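Long-range contact in cell division control protein 4 (Saccharomyces cerevisiae, PDB 3V7D), which recognises phosphorylated target proteins such as the CDK inhibitor SIC1 as the substrate-binding F-box subunit of an SCF E3 ubiquitin ligase: residues R12-T16 with N44-I48. The protein carries 1 engineered substitution. Residues are numbered along the deposited sequence; the frame is centred on the assembly and turned at random.
Sequences RDLIT and NWNKI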
loop_
_atom_site.group_PDB
_atom_site.type_symbol
_atom_site.label_atom_id
_atom_site.label_comp_id
_atom_site.label_asym_id
_atom_site.label_seq_id
_atom_site.Cartn_x
_atom_site.Cartn_y
_atom_site.Cartn_z
ATOM N N ARG B 12 -38.656 12.882 5.457
ATOM C CA ARG B 12 -37.797 13.621 6.361
ATOM C C ARG B 12 -36.344 13.581 5.921
ATOM O O ARG B 12 -35.829 12.541 5.513
ATOM C CB ARG B 12 -37.941 13.076 7.782
ATOM C CG ARG B 12 -37.041 13.750 8.793
ATOM C CD ARG B 12 -37.562 13.577 10.219
ATOM N NE ARG B 12 -36.909 14.515 11.121
ATOM C CZ ARG B 12 -37.539 15.232 12.044
ATOM N NH1 ARG B 12 -38.853 15.115 12.201
ATOM N NH2 ARG B 12 -36.853 16.066 12.816
ATOM N N ASP B 13 -35.685 14.729 5.995
ATOM C CA ASP B 13 -34.259 14.781 5.742
ATOM C C ASP B 13 -33.538 14.128 6.918
ATOM O O ASP B 13 -33.097 14.808 7.847
ATOM C CB ASP B 13 -33.810 16.227 5.562
ATOM C CG ASP B 13 -32.394 16.336 5.050
ATOM O OD1 ASP B 13 -31.671 15.317 5.047
ATOM O OD2 ASP B 13 -31.999 17.453 4.656
ATOM N N LEU B 14 -33.424 12.803 6.865
ATOM C CA LEU B 14 -32.823 12.027 7.945
ATOM C C LEU B 14 -31.360 12.389 8.198
ATOM O O LEU B 14 -30.910 12.397 9.339
ATOM C CB LEU B 14 -32.939 10.528 7.655
ATOM C CG LEU B 14 -34.342 9.945 7.469
ATOM C CD1 LEU B 14 -34.274 8.434 7.414
ATOM C CD2 LEU B 14 -35.273 10.397 8.579
ATOM N N ILE B 15 -30.622 12.681 7.132
ATOM C CA ILE B 15 -29.196 12.980 7.248
ATOM C C ILE B 15 -28.972 14.282 8.009
ATOM O O ILE B 15 -28.087 14.375 8.857
ATOM C CB ILE B 15 -28.518 13.025 5.856
ATOM C CG1 ILE B 15 -28.427 11.613 5.267
ATOM C CG2 ILE B 15 -27.132 13.683 5.924
ATOM C CD1 ILE B 15 -27.635 10.636 6.108
ATOM N N THR B 16 -29.793 15.282 7.714
ATOM C CA THR B 16 -29.720 16.556 8.416
ATOM C C THR B 16 -30.242 16.435 9.848
ATOM O O THR B 16 -29.632 16.950 10.786
ATOM C CB THR B 16 -30.512 17.647 7.668
ATOM O OG1 THR B 16 -29.837 17.970 6.448
ATOM C CG2 THR B 16 -30.641 18.901 8.515
ATOM N N ASN B 44 -26.130 21.498 3.191
ATOM C CA ASN B 44 -25.986 20.851 4.490
ATOM C C ASN B 44 -25.372 19.457 4.387
ATOM O O ASN B 44 -24.523 19.073 5.188
ATOM C CB ASN B 44 -27.350 20.776 5.172
ATOM C CG ASN B 44 -28.161 22.044 4.981
ATOM O OD1 ASN B 44 -28.652 22.322 3.883
ATOM N ND2 ASN B 44 -28.307 22.820 6.049
ATOM N N TRP B 45 -25.833 18.688 3.402
ATOM C CA TRP B 45 -25.264 17.365 3.165
ATOM C C TRP B 45 -23.799 17.539 2.794
ATOM O O TRP B 45 -22.926 16.802 3.266
ATOM C CB TRP B 45 -25.993 16.632 2.036
ATOM C CG TRP B 45 -27.256 15.920 2.452
ATOM C CD1 TRP B 45 -28.239 16.398 3.264
ATOM C CD2 TRP B 45 -27.662 14.599 2.069
ATOM N NE1 TRP B 45 -29.237 15.461 3.408
ATOM C CE2 TRP B 45 -28.904 14.346 2.684
ATOM C CE3 TRP B 45 -27.094 13.604 1.262
ATOM C CZ2 TRP B 45 -29.592 13.144 2.517
ATOM C CZ3 TRP B 45 -27.779 12.406 1.101
ATOM C CH2 TRP B 45 -29.010 12.186 1.732
ATOM N N ASN B 46 -23.541 18.529 1.944
ATOM C CA ASN B 46 -22.186 18.827 1.498
ATOM C C ASN B 46 -21.298 19.131 2.696
ATOM O O ASN B 46 -20.177 18.625 2.799
ATOM C CB ASN B 46 -22.197 20.012 0.530
ATOM C CG ASN B 46 -20.852 20.237 -0.139
ATOM O OD1 ASN B 46 -19.999 20.966 0.376
ATOM N ND2 ASN B 46 -20.660 19.620 -1.299
ATOM N N LYS B 47 -21.822 19.940 3.612
ATOM C CA LYS B 47 -21.077 20.336 4.801
ATOM C C LYS B 47 -20.802 19.130 5.701
ATOM O O LYS B 47 -19.680 18.941 6.173
ATOM C CB LYS B 47 -21.843 21.414 5.571
ATOM C CG LYS B 47 -21.032 22.099 6.663
ATOM C CD LYS B 47 -21.909 23.000 7.527
ATOM C CE LYS B 47 -22.390 24.227 6.766
ATOM N NZ LYS B 47 -21.304 25.226 6.560
ATOM N N ILE B 48 -21.830 18.315 5.922
ATOM C CA ILE B 48 -21.721 17.136 6.779
ATOM C C ILE B 48 -20.649 16.149 6.296
ATOM O O ILE B 48 -19.837 15.664 7.085
ATOM C CB ILE B 48 -23.083 16.412 6.896
ATOM C CG1 ILE B 48 -24.047 17.228 7.761
ATOM C CG2 ILE B 48 -22.910 15.019 7.473
ATOM C CD1 ILE B 48 -25.436 16.634 7.846
#
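Within the F-box, the helical motif through which F-box proteins join the SCF ligase, the N-cap aspartate of helix 14-17 is tied to a tryptophan on helix 43-49. Trp45 NE1 donates to Asp13 OD1 over 2.9 Å, almost straight at 166°, in the indole plane and onto the syn lone pair of the carboxylate, whose own plane is turned 37° from the ring. Aspartate suits this place because its short side chain, with CG anti to the backbone N (chi1 -170°), also reaches the start of its own helix: OD1 takes the capping bond from Thr16 N, from above the carboxylate plane. Asp13 OD2 accepts from Thr16 OG1 at 2.9 Å, so three bonds fix the rotation of the carboxylate; Thr16 gives one donor from its backbone and one from its hydroxyl, which is what the residue type adds.

Beta-branched Ile15 spreads over one face of the same indole. Ile15 CG2 stands 3.7 Å above the centroid of the Trp45 five-membered ring, in a CH-pi contact, while CG1 stands over the outer rim of the six-membered ring, 3.4 Å from Trp45 CZ2. Thr16 OG1 approaches the ring edge, 3.9 Å from Trp45 CD1. One turn on, the extended chain of Ile48 brings CD1 to 3.9 Å from Ile15 CG2. An alanine in place of Trp45 would probably leave Asp13 OD1 without its donor from the second helix and open a gap beneath Ile15.

Helix 20-27 closes the group, with Phe27 touching both isoleucines, Ile26 meeting Ile15 and Phe20 meeting Ile48. Ser42 OG accepts a hydrogen bond from Trp45 N, and apolar side chains of the partner protein chain pack on Asp13 and Trp45, placing this helix pair at the interface between the two proteins.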